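Local coordinates for protein chitinase (Paenibacillus sp. FPU-7, PDB 5GZT) that probably hydrolyses internal beta-1,4 linkages between N-acetylglucosamine units of chitin, using two glycoside hydrolase family 18 barrels carried on one chain, at residues B[252-257]-B[448-453]; B[494-499]-B[587-592]; B[781-786]-B[834-839]; B[1004-1009]-B[1100-1105]. All coordinates share one frame; numbering follows the deposited sequence.

Contact 1: B[252-257]-B[448-453]; sequences TWLYSV and NKYYEL
The apolar part of this contact is the packing of Leu-254 and Thr-252 against Tyr-450. From Leu-254 the CD1 methyl sits 3.8 Å from Tyr-450 CB, while CD2 lies over one face of the ring, displaced toward its rim. Thr-252 touches the other end of the same ring, its CG2 methyl approaching CE2 of Tyr-450 at 3.8 Å, with the two side chains crossing at about a right angle. Setting Tyr-450 CG anti to the backbone N (chi1 180°) brings the ring up to Thr-252 and Leu-254.

The polar part runs through water. Thr-252 OG1 and Glu-452 OE2 are 4.1 Å apart, and one water donates to both, at 2.7 Å to Thr-252 OG1 and 2.6 Å to Glu-452 OE2. A second water accepts from Thr-252 N at 2.8 Å and donates to Glu-452 OE2 at 2.7 Å. His-303 also bonds OE2, and Tyr-478 bonds OE1. Asp-477 is bonded by the hydroxyls of both Thr-252 and Tyr-450, the latter also meeting Lys-272.

Strand 251-261 pairs with strands 210-215 and 264-284, the latter running on into the first barrel, and 448-453 leads into barrel strand 452-457 at its N-terminal end. The chemistry thus implies a joint that is apolar around one tyrosine ring and hydrated beside a buried carboxylate, whose many partners are consistent with its carrying a negative charge.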
loop_
_atom_site.group_PDB
_atom_site.type_symbol
_atom_site.label_atom_id
_atom_site.label_comp_id
_atom_site.label_asym_id
_atom_site.label_seq_id
_atom_site.Cartn_x
_atom_site.Cartn_y
_atom_site.Cartn_z
ATOM N N THR B 252 -10.065 1.099 -4.521
ATOM C CA THR B 252 -11.108 0.971 -5.550
ATOM C C THR B 252 -12.450 1.613 -5.098
ATOM O O THR B 252 -12.969 1.258 -4.051
ATOM C CB THR B 252 -11.348 -0.459 -5.949
ATOM O OG1 THR B 252 -10.149 -1.008 -6.480
ATOM C CG2 THR B 252 -12.418 -0.503 -7.052
ATOM N N TRP B 253 -12.918 2.617 -5.849
ATOM C CA TRP B 253 -14.247 3.260 -5.625
ATOM C C TRP B 253 -15.257 2.718 -6.621
ATOM O O TRP B 253 -14.938 2.455 -7.761
ATOM C CB TRP B 253 -14.190 4.785 -5.734
ATOM C CG TRP B 253 -13.511 5.365 -4.570
ATOM C CD1 TRP B 253 -12.196 5.202 -4.264
ATOM C CD2 TRP B 253 -14.074 6.170 -3.522
ATOM N NE1 TRP B 253 -11.898 5.877 -3.110
ATOM C CE2 TRP B 253 -13.025 6.480 -2.629
ATOM C CE3 TRP B 253 -15.330 6.734 -3.294
ATOM C CZ2 TRP B 253 -13.206 7.267 -1.484
ATOM C CZ3 TRP B 253 -15.524 7.513 -2.134
ATOM C CH2 TRP B 253 -14.467 7.769 -1.248
ATOM N N LEU B 254 -16.479 2.518 -6.150
ATOM C CA LEU B 254 -17.596 2.131 -7.027
ATOM C C LEU B 254 -18.471 3.365 -7.209
ATOM O O LEU B 254 -18.740 4.103 -6.251
ATOM C CB LEU B 254 -18.357 0.950 -6.424
ATOM C CG LEU B 254 -17.529 -0.328 -6.148
ATOM C CD1 LEU B 254 -18.361 -1.345 -5.373
ATOM C CD2 LEU B 254 -17.012 -0.961 -7.431
ATOM N N TYR B 255 -18.860 3.638 -8.444
ATOM C CA TYR B 255 -19.769 4.764 -8.683
ATOM C C TYR B 255 -20.999 4.379 -9.539
ATOM O O TYR B 255 -20.937 3.461 -10.361
ATOM C CB TYR B 255 -19.021 5.963 -9.291
ATOM C CG TYR B 255 -18.537 5.736 -10.699
ATOM C CD1 TYR B 255 -17.380 5.013 -10.944
ATOM C CD2 TYR B 255 -19.239 6.227 -11.787
ATOM C CE1 TYR B 255 -16.934 4.780 -12.238
ATOM C CE2 TYR B 255 -18.797 6.004 -13.087
ATOM C CZ TYR B 255 -17.646 5.286 -13.311
ATOM O OH TYR B 255 -17.208 5.044 -14.596
ATOM N N SER B 256 -22.107 5.085 -9.302
ATOM C CA SER B 256 -23.282 5.084 -10.202
ATOM C C SER B 256 -23.603 6.520 -10.617
ATOM O O SER B 256 -23.527 7.471 -9.796
ATOM C CB SER B 256 -24.511 4.519 -9.515
ATOM O OG SER B 256 -24.902 5.412 -8.480
ATOM N N VAL B 257 -23.972 6.646 -11.888
ATOM C CA VAL B 257 -24.435 7.897 -12.457
ATOM C C VAL B 257 -25.781 7.682 -13.210
ATOM O O VAL B 257 -26.035 6.610 -13.789
ATOM C CB VAL B 257 -23.315 8.543 -13.342
ATOM C CG1 VAL B 257 -22.973 7.682 -14.556
ATOM C CG2 VAL B 257 -23.658 9.974 -13.746
ATOM N N ASN B 448 -22.923 -7.368 -0.223
ATOM C CA ASN B 448 -22.789 -5.902 -0.443
ATOM C C ASN B 448 -21.462 -5.300 0.063
ATOM O O ASN B 448 -21.403 -4.176 0.592
ATOM C CB ASN B 448 -23.989 -5.187 0.146
ATOM C CG ASN B 448 -25.286 -5.746 -0.409
ATOM O OD1 ASN B 448 -25.480 -5.803 -1.634
ATOM N ND2 ASN B 448 -26.152 -6.225 0.484
ATOM N N LYS B 449 -20.407 -6.094 -0.115
ATOM C CA LYS B 449 -19.051 -5.743 0.309
ATOM C C LYS B 449 -18.174 -6.077 -0.885
ATOM O O LYS B 449 -18.181 -7.212 -1.362
ATOM C CB LYS B 449 -18.685 -6.542 1.561
ATOM C CG LYS B 449 -17.921 -5.752 2.602
ATOM C CD LYS B 449 -17.225 -6.681 3.606
ATOM C CE LYS B 449 -16.000 -7.427 3.034
ATOM N NZ LYS B 449 -14.662 -6.797 3.276
ATOM N N TYR B 450 -17.505 -5.067 -1.429
ATOM C CA TYR B 450 -16.625 -5.226 -2.619
ATOM C C TYR B 450 -15.267 -5.904 -2.292
ATOM O O TYR B 450 -14.669 -5.612 -1.259
ATOM C CB TYR B 450 -16.372 -3.861 -3.272
ATOM C CG TYR B 450 -15.481 -4.015 -4.477
ATOM C CD1 TYR B 450 -15.974 -4.586 -5.667
ATOM C CD2 TYR B 450 -14.129 -3.649 -4.413
ATOM C CE1 TYR B 450 -15.171 -4.758 -6.795
ATOM C CE2 TYR B 450 -13.310 -3.816 -5.528
ATOM C CZ TYR B 450 -13.794 -4.366 -6.712
ATOM O OH TYR B 450 -12.900 -4.579 -7.796
ATOM N N TYR B 451 -14.845 -6.831 -3.136
ATOM C CA TYR B 451 -13.612 -7.653 -2.967
ATOM C C TYR B 451 -12.628 -7.325 -4.094
ATOM O O TYR B 451 -13.014 -7.288 -5.273
ATOM C CB TYR B 451 -13.888 -9.191 -2.993
ATOM C CG TYR B 451 -14.962 -9.603 -1.983
ATOM C CD1 TYR B 451 -14.810 -9.285 -0.638
ATOM C CD2 TYR B 451 -16.168 -10.243 -2.393
ATOM C CE1 TYR B 451 -15.797 -9.602 0.292
ATOM C CE2 TYR B 451 -17.196 -10.561 -1.462
ATOM C CZ TYR B 451 -17.006 -10.232 -0.126
ATOM O OH TYR B 451 -17.917 -10.517 0.859
ATOM N N GLU B 452 -11.354 -7.161 -3.726
ATOM C CA GLU B 452 -10.269 -6.893 -4.672
ATOM C C GLU B 452 -9.709 -8.173 -5.263
ATOM O O GLU B 452 -9.658 -9.192 -4.614
ATOM C CB GLU B 452 -9.126 -6.127 -3.982
ATOM C CG GLU B 452 -9.384 -4.683 -3.615
ATOM C CD GLU B 452 -8.072 -3.902 -3.276
ATOM O OE1 GLU B 452 -7.071 -4.559 -2.924
ATOM O OE2 GLU B 452 -8.035 -2.631 -3.341
ATOM N N LEU B 453 -9.293 -8.114 -6.506
ATOM C CA LEU B 453 -8.514 -9.165 -7.115
ATOM C C LEU B 453 -7.277 -8.532 -7.746
ATOM O O LEU B 453 -7.376 -7.540 -8.495
ATOM C CB LEU B 453 -9.284 -9.877 -8.200
ATOM C CG LEU B 453 -8.566 -11.051 -8.819
ATOM C CD1 LEU B 453 -8.392 -12.214 -7.834
ATOM C CD2 LEU B 453 -9.317 -11.511 -10.032
HETATM O O HOH W 1 -9.757 -0.771 -2.454
HETATM O O HOH W 2 -7.812 -0.809 -5.217
#

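Contact 2: B[494-499]-B[587-592]; sequences TSHHTA and APYLFN
The end of 494-499 comes nearest to the start of strand 587-591, with the CA atoms of Ala-499 and Ala-587 5.4 Å apart. The methyl groups of this pair meet at 4.1 Å between Ala-499 CB and Ala-587 CB.

Most of the contact falls to His-496. Ala-587 CB lies over one face of its imidazole in a CH-pi contact, 4.0 Å from the ring centroid and 24° off the normal, nearest to the ND1 side. Tyr-589 comes instead to the imidazole edge, with its CD1 3.8 Å from His-496 CE1 and the two ring planes inclined at 61°. The tyrosine ring gets there with CG lodged between the backbone N and the carbonyl carbon (chi1 56°), which places CD1 beside the imidazole.

Both imidazole nitrogens have partners. A water sits 2.8 Å from His-496 ND1 and donates to Pro-588 O at 2.9 Å, while NE2 is bonded to Asp-582. The Tyr-589 hydroxyl reaches Thr-546.

Loop 494-499 follows barrel strand 478-481, and strand 587-591 belongs to the antiparallel sheet inserted between the last two barrel strands, an arrangement typical of family 18 chitinases with an alpha+beta insertion domain, which in relatives walls one side of the substrate cleft.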
loop_
_atom_site.group_PDB
_atom_site.type_symbol
_atom_site.label_atom_id
_atom_site.label_comp_id
_atom_site.label_asym_id
_atom_site.label_seq_id
_atom_site.Cartn_x
_atom_site.Cartn_y
_atom_site.Cartn_z
ATOM N N THR B 494 28.236 -6.241 -11.340
ATOM C CA THR B 494 27.346 -5.658 -10.370
ATOM C C THR B 494 26.397 -4.638 -11.007
ATOM O O THR B 494 26.734 -3.947 -12.003
ATOM C CB THR B 494 28.114 -4.990 -9.219
ATOM O OG1 THR B 494 28.880 -3.901 -9.734
ATOM C CG2 THR B 494 29.066 -5.936 -8.508
ATOM N N SER B 495 25.208 -4.528 -10.439
ATOM C CA SER B 495 24.314 -3.453 -10.788
ATOM C C SER B 495 23.288 -3.260 -9.711
ATOM O O SER B 495 23.399 -3.787 -8.619
ATOM C CB SER B 495 23.659 -3.717 -12.180
ATOM O OG SER B 495 23.053 -2.513 -12.698
ATOM N N HIS B 496 22.306 -2.423 -9.970
ATOM C CA HIS B 496 21.199 -2.140 -9.021
ATOM C C HIS B 496 20.126 -3.131 -9.189
ATOM O O HIS B 496 19.774 -3.486 -10.341
ATOM C CB HIS B 496 20.590 -0.750 -9.280
ATOM C CG HIS B 496 21.592 0.347 -9.243
ATOM N ND1 HIS B 496 22.309 0.659 -8.101
ATOM C CD2 HIS B 496 22.044 1.181 -10.206
ATOM C CE1 HIS B 496 23.187 1.611 -8.380
ATOM N NE2 HIS B 496 23.021 1.977 -9.645
ATOM N N HIS B 497 19.571 -3.637 -8.090
ATOM C CA HIS B 497 18.475 -4.622 -8.151
ATOM C C HIS B 497 17.071 -4.037 -8.133
ATOM O O HIS B 497 16.111 -4.760 -8.498
ATOM C CB HIS B 497 18.663 -5.726 -7.070
ATOM C CG HIS B 497 17.820 -5.621 -5.847
ATOM N ND1 HIS B 497 18.280 -5.112 -4.641
ATOM C CD2 HIS B 497 16.594 -6.117 -5.592
ATOM C CE1 HIS B 497 17.337 -5.224 -3.728
ATOM N NE2 HIS B 497 16.314 -5.865 -4.279
ATOM N N THR B 498 16.927 -2.785 -7.684
ATOM C CA THR B 498 15.609 -2.234 -7.488
ATOM C C THR B 498 15.619 -0.714 -7.768
ATOM O O THR B 498 14.874 0.045 -7.207
ATOM C CB THR B 498 14.974 -2.637 -6.154
ATOM O OG1 THR B 498 13.550 -2.297 -6.148
ATOM C CG2 THR B 498 15.677 -1.970 -4.952
ATOM N N ALA B 499 16.441 -0.310 -8.729
ATOM C CA ALA B 499 16.552 1.132 -9.017
ATOM C C ALA B 499 15.346 1.750 -9.682
ATOM O O ALA B 499 14.645 1.065 -10.437
ATOM C CB ALA B 499 17.752 1.355 -9.888
ATOM N N ALA B 587 19.630 5.349 -6.672
ATOM C CA ALA B 587 19.757 4.171 -5.866
ATOM C C ALA B 587 21.059 4.180 -5.064
ATOM O O ALA B 587 22.135 4.506 -5.593
ATOM C CB ALA B 587 19.765 2.921 -6.719
ATOM N N PRO B 588 21.000 3.674 -3.841
ATOM C CA PRO B 588 22.206 3.598 -3.035
ATOM C C PRO B 588 22.823 2.203 -3.135
ATOM O O PRO B 588 22.107 1.231 -3.456
ATOM C CB PRO B 588 21.642 3.765 -1.622
ATOM C CG PRO B 588 20.331 2.913 -1.721
ATOM C CD PRO B 588 19.820 3.167 -3.133
ATOM N N TYR B 589 24.124 2.119 -2.834
ATOM C CA TYR B 589 24.794 0.845 -2.753
ATOM C C TYR B 589 25.967 1.013 -1.809
ATOM O O TYR B 589 26.327 2.184 -1.456
ATOM C CB TYR B 589 25.263 0.398 -4.135
ATOM C CG TYR B 589 26.141 1.344 -4.864
ATOM C CD1 TYR B 589 25.634 2.400 -5.534
ATOM C CD2 TYR B 589 27.503 1.129 -4.969
ATOM C CE1 TYR B 589 26.456 3.283 -6.236
ATOM C CE2 TYR B 589 28.305 1.979 -5.721
ATOM C CZ TYR B 589 27.763 3.026 -6.384
ATOM O OH TYR B 589 28.510 3.887 -7.159
ATOM N N LEU B 590 26.421 -0.122 -1.285
ATOM C CA LEU B 590 27.632 -0.157 -0.455
ATOM C C LEU B 590 28.758 -0.889 -1.131
ATOM O O LEU B 590 28.510 -1.876 -1.894
ATOM C CB LEU B 590 27.325 -0.911 0.793
ATOM C CG LEU B 590 26.054 -0.443 1.531
ATOM C CD1 LEU B 590 25.940 -1.279 2.817
ATOM C CD2 LEU B 590 26.175 1.030 1.899
ATOM N N PHE B 591 29.998 -0.535 -0.781
ATOM C CA PHE B 591 31.139 -1.340 -1.261
ATOM C C PHE B 591 32.234 -1.250 -0.255
ATOM O O PHE B 591 32.464 -0.173 0.331
ATOM C CB PHE B 591 31.615 -0.798 -2.623
ATOM C CG PHE B 591 32.657 -1.636 -3.326
ATOM C CD1 PHE B 591 32.403 -2.955 -3.588
ATOM C CD2 PHE B 591 33.787 -1.065 -3.858
ATOM C CE1 PHE B 591 33.365 -3.772 -4.276
ATOM C CE2 PHE B 591 34.760 -1.825 -4.519
ATOM C CZ PHE B 591 34.533 -3.203 -4.743
ATOM N N ASN B 592 32.876 -2.381 0.032
ATOM C CA ASN B 592 34.017 -2.417 0.913
ATOM C C ASN B 592 35.336 -2.787 0.237
ATOM O O ASN B 592 36.322 -3.055 0.920
ATOM C CB ASN B 592 33.774 -3.361 2.092
ATOM C CG ASN B 592 33.876 -4.816 1.707
ATOM O OD1 ASN B 592 33.771 -5.180 0.515
ATOM N ND2 ASN B 592 34.037 -5.667 2.704
HETATM O O HOH W 3 21.172 -0.256 -5.716
#

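Contact 3: B[781-786]-B[834-839]; sequences YKVDAT and FAYLKT
Tyr-836 projects from its helix with CG anti to the backbone N (chi1 -177°), a torsion that carries the phenol outward to loop 781-786, where Lys-782 folds over the hydroxyl through a bend at chi2 (-45°). The phenol oxygen receives the backbone N-H of Val-783 in a nearly straight bond, 2.8 Å from Val-783 N to Tyr-836 OH with an angle of 167° at the hydrogen. Aliphatic atoms crowd round this bond: Lys-782 CB is 3.4 Å from Tyr-836 OH, and Val-783 CG2 lies at the ring edge, 4.1 Å from Tyr-836 CE2. The lysine ammonium turns elsewhere, to the carbonyls of Ser-779 and Trp-776. A phenylalanine in place of Tyr-836 would probably keep the valine packing but leave the N-H of Val-783 without its acceptor, setting this part of the loop free to shift.

Each segment also has its own side-chain bonds. Asp-784 OD1 accepts from Thr-786 N, closing an Asx turn, and from Thr-786 OG1 at 2.5 Å, both on the same face of the carboxylate. In the helix, Thr-839 OG1 donates to Tyr-836 O at 2.8 Å, on a lone pair in the carbonyl plane.

Within the second barrel, the loop links strand 765-771 to strand 790-799 and lies against helix 830-843, where Val-783 also packs on Leu-840. Leu-837 packs on Ile-791 and Tyr-793 of strand 790-799, and Tyr-1116, just beyond strand 1110-1114, bonds Asp-784 N.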
loop_
_atom_site.group_PDB
_atom_site.type_symbol
_atom_site.label_atom_id
_atom_site.label_comp_id
_atom_site.label_asym_id
_atom_site.label_seq_id
_atom_site.Cartn_x
_atom_site.Cartn_y
_atom_site.Cartn_z
ATOM N N TYR B 781 14.522 8.221 57.686
ATOM C CA TYR B 781 15.174 8.406 56.346
ATOM C C TYR B 781 15.432 9.896 56.053
ATOM O O TYR B 781 14.509 10.730 56.107
ATOM C CB TYR B 781 14.273 7.795 55.286
ATOM C CG TYR B 781 14.847 7.877 53.895
ATOM C CD1 TYR B 781 16.105 7.341 53.606
ATOM C CD2 TYR B 781 14.132 8.491 52.860
ATOM C CE1 TYR B 781 16.636 7.407 52.321
ATOM C CE2 TYR B 781 14.656 8.549 51.572
ATOM C CZ TYR B 781 15.901 8.014 51.302
ATOM O OH TYR B 781 16.426 8.094 50.021
ATOM N N LYS B 782 16.696 10.228 55.835
ATOM C CA LYS B 782 17.160 11.577 55.686
ATOM C C LYS B 782 17.478 11.849 54.184
ATOM O O LYS B 782 17.626 10.934 53.391
ATOM C CB LYS B 782 18.408 11.800 56.470
ATOM C CG LYS B 782 18.319 11.726 57.985
ATOM C CD LYS B 782 17.125 12.464 58.568
ATOM C CE LYS B 782 17.127 12.295 60.090
ATOM N NZ LYS B 782 15.839 12.740 60.674
ATOM N N VAL B 783 17.595 13.118 53.852
ATOM C CA VAL B 783 17.945 13.590 52.522
ATOM C C VAL B 783 19.455 13.663 52.460
ATOM O O VAL B 783 20.084 14.251 53.333
ATOM C CB VAL B 783 17.342 14.983 52.235
ATOM C CG1 VAL B 783 17.929 15.557 50.951
ATOM C CG2 VAL B 783 15.826 14.890 52.168
ATOM N N ASP B 784 20.004 13.066 51.402
ATOM C CA ASP B 784 21.439 13.002 51.194
ATOM C C ASP B 784 21.771 14.076 50.172
ATOM O O ASP B 784 21.563 13.917 48.975
ATOM C CB ASP B 784 21.759 11.622 50.610
ATOM C CG ASP B 784 23.218 11.389 50.402
ATOM O OD1 ASP B 784 24.036 12.286 50.636
ATOM O OD2 ASP B 784 23.523 10.280 49.959
ATOM N N ALA B 785 22.283 15.178 50.662
ATOM C CA ALA B 785 22.480 16.379 49.888
ATOM C C ALA B 785 23.690 16.251 49.055
ATOM O O ALA B 785 23.852 17.067 48.221
ATOM C CB ALA B 785 22.619 17.584 50.820
ATOM N N THR B 786 24.559 15.241 49.293
ATOM C CA THR B 786 25.701 14.993 48.424
ATOM C C THR B 786 25.320 14.427 47.039
ATOM O O THR B 786 26.121 14.464 46.118
ATOM C CB THR B 786 26.748 14.036 49.065
ATOM O OG1 THR B 786 26.131 12.768 49.345
ATOM C CG2 THR B 786 27.250 14.603 50.339
ATOM N N PHE B 834 12.027 23.912 57.076
ATOM C CA PHE B 834 12.881 24.917 56.578
ATOM C C PHE B 834 14.170 24.929 57.386
ATOM O O PHE B 834 15.254 25.205 56.795
ATOM C CB PHE B 834 12.255 26.346 56.603
ATOM C CG PHE B 834 10.939 26.498 55.798
ATOM C CD1 PHE B 834 10.687 25.757 54.633
ATOM C CD2 PHE B 834 9.971 27.396 56.209
ATOM C CE1 PHE B 834 9.513 25.925 53.946
ATOM C CE2 PHE B 834 8.781 27.524 55.522
ATOM C CZ PHE B 834 8.572 26.833 54.372
ATOM N N ALA B 835 14.119 24.656 58.701
ATOM C CA ALA B 835 15.402 24.565 59.432
ATOM C C ALA B 835 16.166 23.359 58.977
ATOM O O ALA B 835 17.385 23.401 58.863
ATOM C CB ALA B 835 15.186 24.469 60.946
ATOM N N TYR B 836 15.471 22.273 58.675
ATOM C CA TYR B 836 16.155 21.068 58.128
ATOM C C TYR B 836 16.864 21.348 56.793
ATOM O O TYR B 836 18.047 21.062 56.619
ATOM C CB TYR B 836 15.169 19.905 57.950
ATOM C CG TYR B 836 15.815 18.613 57.460
ATOM C CD1 TYR B 836 16.692 17.884 58.271
ATOM C CD2 TYR B 836 15.572 18.143 56.145
ATOM C CE1 TYR B 836 17.289 16.697 57.775
ATOM C CE2 TYR B 836 16.124 16.980 55.665
ATOM C CZ TYR B 836 17.001 16.244 56.459
ATOM O OH TYR B 836 17.560 15.092 55.900
ATOM N N LEU B 837 16.141 21.972 55.868
ATOM C CA LEU B 837 16.733 22.289 54.547
ATOM C C LEU B 837 17.979 23.153 54.708
ATOM O O LEU B 837 18.980 22.960 54.017
ATOM C CB LEU B 837 15.696 23.030 53.702
ATOM C CG LEU B 837 14.613 22.095 53.241
ATOM C CD1 LEU B 837 13.505 22.932 52.592
ATOM C CD2 LEU B 837 15.090 21.044 52.276
ATOM N N LYS B 838 17.929 24.053 55.678
ATOM C CA LYS B 838 19.060 24.880 55.909
ATOM C C LYS B 838 20.317 24.134 56.363
ATOM O O LYS B 838 21.427 24.573 56.017
ATOM C CB LYS B 838 18.675 25.980 56.847
ATOM C CG LYS B 838 19.832 26.869 57.181
ATOM C CD LYS B 838 19.327 28.099 57.870
ATOM C CE LYS B 838 20.487 28.903 58.432
ATOM N NZ LYS B 838 19.945 30.165 58.987
ATOM N N THR B 839 20.152 22.962 57.018
ATOM C CA THR B 839 21.255 22.161 57.494
ATOM C C THR B 839 21.773 21.359 56.345
ATOM O O THR B 839 22.968 21.126 56.252
ATOM C CB THR B 839 20.919 21.154 58.659
ATOM O OG1 THR B 839 20.117 20.014 58.184
ATOM C CG2 THR B 839 20.318 21.880 59.842
#

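Contact 4: B[1004-1009]-B[1100-1105]; sequences AYRKQG and AEYAKN
Arg-1006 and Tyr-1102 reach toward each other from opposite directions and meet through a single hydrogen bond, 2.8 Å from Arg-1006 NH2 to Tyr-1102 OH. It is bent, with an angle of 138° at the hydrogen. The phenol oxygen lies close to the guanidinium plane, at its edge, and NH2 in turn lies near the plane of the ring, although the two flat groups stand almost perpendicular at 81°. With its CG anti to the backbone N, Tyr-1102 holds the ring out from its helix toward the arginine.

Helices 998-1007 and 1093-1106 are outer helices of the second TIM barrel, each preceding one of two neighbouring parallel strands, 1015-1020 and 1110-1114, so the bond joins adjacent alpha/beta units of the wall. A leucine in place of Arg-1006 would probably leave the two helices without this polar link and the Tyr-1102 hydroxyl without one of its partners.

The remaining guanidinium nitrogens fix its rotation: NE bonds Leu-1002 O one turn earlier in its own helix, and NH1 bonds Gln-1106 OE1. Asp-999 holds the tyrosine hydroxyl as well, while Ile-1017 packs against its side chain. Past the arginine, Gly-1009, with positive phi, forms a Schellman motif, one of whose bonds back into the last turn runs from Gly-1009 N to Arg-1006 O at 2.9 Å.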
loop_
_atom_site.group_PDB
_atom_site.type_symbol
_atom_site.label_atom_id
_atom_site.label_comp_id
_atom_site.label_asym_id
_atom_site.label_seq_id
_atom_site.Cartn_x
_atom_site.Cartn_y
_atom_site.Cartn_z
ATOM N N ALA B 1004 8.882 16.610 21.409
ATOM C CA ALA B 1004 7.874 17.568 21.117
ATOM C C ALA B 1004 8.177 18.893 21.770
ATOM O O ALA B 1004 7.938 19.910 21.189
ATOM C CB ALA B 1004 6.523 17.105 21.591
ATOM N N TYR B 1005 8.718 18.915 22.970
ATOM C CA TYR B 1005 9.140 20.241 23.540
ATOM C C TYR B 1005 10.208 20.923 22.668
ATOM O O TYR B 1005 10.198 22.174 22.374
ATOM C CB TYR B 1005 9.681 20.081 24.970
ATOM C CG TYR B 1005 8.639 20.130 26.061
ATOM C CD1 TYR B 1005 7.632 19.171 26.162
ATOM C CD2 TYR B 1005 8.703 21.103 27.049
ATOM C CE1 TYR B 1005 6.665 19.221 27.175
ATOM C CE2 TYR B 1005 7.741 21.155 28.067
ATOM C CZ TYR B 1005 6.748 20.250 28.137
ATOM O OH TYR B 1005 5.877 20.338 29.201
ATOM N N ARG B 1006 11.126 20.106 22.191
ATOM C CA ARG B 1006 12.185 20.631 21.337
ATOM C C ARG B 1006 11.667 21.099 20.012
ATOM O O ARG B 1006 12.174 22.129 19.510
ATOM C CB ARG B 1006 13.367 19.627 21.175
ATOM C CG ARG B 1006 14.298 19.645 22.407
ATOM C CD ARG B 1006 15.292 18.455 22.430
ATOM N NE ARG B 1006 14.588 17.223 22.699
ATOM C CZ ARG B 1006 15.184 16.023 22.732
ATOM N NH1 ARG B 1006 16.514 15.897 22.561
ATOM N NH2 ARG B 1006 14.460 14.938 22.968
ATOM N N LYS B 1007 10.675 20.393 19.460
ATOM C CA LYS B 1007 10.083 20.855 18.194
ATOM C C LYS B 1007 9.285 22.160 18.334
ATOM O O LYS B 1007 9.170 22.885 17.370
ATOM C CB LYS B 1007 9.169 19.831 17.533
ATOM C CG LYS B 1007 9.802 18.488 17.166
ATOM C CD LYS B 1007 10.915 18.571 16.154
ATOM C CE LYS B 1007 11.242 17.151 15.663
ATOM N NZ LYS B 1007 12.618 17.128 15.065
ATOM N N GLN B 1008 8.877 22.514 19.558
ATOM C CA GLN B 1008 8.339 23.833 19.826
ATOM C C GLN B 1008 9.370 24.919 19.971
ATOM O O GLN B 1008 9.007 26.053 20.067
ATOM C CB GLN B 1008 7.503 23.836 21.127
ATOM C CG GLN B 1008 6.293 22.982 21.176
ATOM C CD GLN B 1008 5.225 23.526 20.245
ATOM O OE1 GLN B 1008 4.650 24.582 20.462
ATOM N NE2 GLN B 1008 4.994 22.799 19.178
ATOM N N GLY B 1009 10.648 24.560 20.019
ATOM C CA GLY B 1009 11.790 25.448 20.057
ATOM C C GLY B 1009 12.505 25.489 21.411
ATOM O O GLY B 1009 13.489 26.199 21.558
ATOM N N ALA B 1100 18.548 8.868 32.855
ATOM C CA ALA B 1100 19.742 9.595 33.115
ATOM C C ALA B 1100 20.729 9.591 31.920
ATOM O O ALA B 1100 21.340 10.616 31.538
ATOM C CB ALA B 1100 20.407 9.063 34.346
ATOM N N GLU B 1101 20.806 8.422 31.280
ATOM C CA GLU B 1101 21.557 8.262 30.080
ATOM C C GLU B 1101 20.982 9.081 28.949
ATOM O O GLU B 1101 21.739 9.685 28.237
ATOM C CB GLU B 1101 21.594 6.772 29.668
ATOM C CG GLU B 1101 22.417 6.531 28.407
ATOM C CD GLU B 1101 22.625 5.043 28.149
ATOM O OE1 GLU B 1101 23.762 4.595 28.096
ATOM O OE2 GLU B 1101 21.640 4.372 28.044
ATOM N N TYR B 1102 19.655 9.072 28.811
ATOM C CA TYR B 1102 18.941 9.908 27.878
ATOM C C TYR B 1102 19.297 11.373 28.104
ATOM O O TYR B 1102 19.690 12.058 27.194
ATOM C CB TYR B 1102 17.422 9.653 27.982
ATOM C CG TYR B 1102 16.614 10.312 26.871
ATOM C CD1 TYR B 1102 16.448 9.675 25.621
ATOM C CD2 TYR B 1102 16.078 11.585 27.019
ATOM C CE1 TYR B 1102 15.751 10.325 24.614
ATOM C CE2 TYR B 1102 15.352 12.200 26.033
ATOM C CZ TYR B 1102 15.194 11.580 24.823
ATOM O OH TYR B 1102 14.568 12.231 23.780
ATOM N N ALA B 1103 19.220 11.856 29.354
ATOM C CA ALA B 1103 19.627 13.246 29.691
ATOM C C ALA B 1103 21.025 13.604 29.202
ATOM O O ALA B 1103 21.235 14.637 28.565
ATOM C CB ALA B 1103 19.513 13.454 31.176
ATOM N N LYS B 1104 21.985 12.753 29.480
ATOM C CA LYS B 1104 23.374 12.982 29.064
ATOM C C LYS B 1104 23.528 12.982 27.548
ATOM O O LYS B 1104 24.156 13.888 27.016
ATOM C CB LYS B 1104 24.277 11.895 29.611
ATOM C CG LYS B 1104 24.570 12.046 31.091
ATOM C CD LYS B 1104 24.867 10.734 31.756
ATOM C CE LYS B 1104 26.164 10.171 31.284
ATOM N NZ LYS B 1104 26.437 8.858 31.927
ATOM N N ASN B 1105 22.906 12.010 26.874
ATOM C CA ASN B 1105 23.083 11.856 25.426
ATOM C C ASN B 1105 22.317 12.866 24.645
ATOM O O ASN B 1105 22.669 13.112 23.493
ATOM C CB ASN B 1105 22.606 10.466 24.964
ATOM C CG ASN B 1105 23.533 9.343 25.477
ATOM O OD1 ASN B 1105 24.690 9.566 25.708
ATOM N ND2 ASN B 1105 23.012 8.150 25.598
#

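How the contacts relate
The contacts follow one another along the chain without touching. Contacts 1 and 2 involve the first family 18 barrel from opposite ends: contact 1 meets the N-terminal end of a barrel strand, whereas contact 2 lies beyond the C-terminal strand ends, the end that carries the catalytic site in this fold. Their nearest atoms are about 21 Å apart. Contacts 3 and 4 both lie in the second barrel, about 14 Å apart at their nearest atoms. Across the two barrels, the nearest atoms of contacts 2 and 4 are about 23 Å apart and those of contacts 1 and 3 about 58 Å. Formic acid molecules lie about 5 Å from the side chains of Tyr-450 in contact 1 and Arg-1006 in contact 4, probably brought by crystallisation.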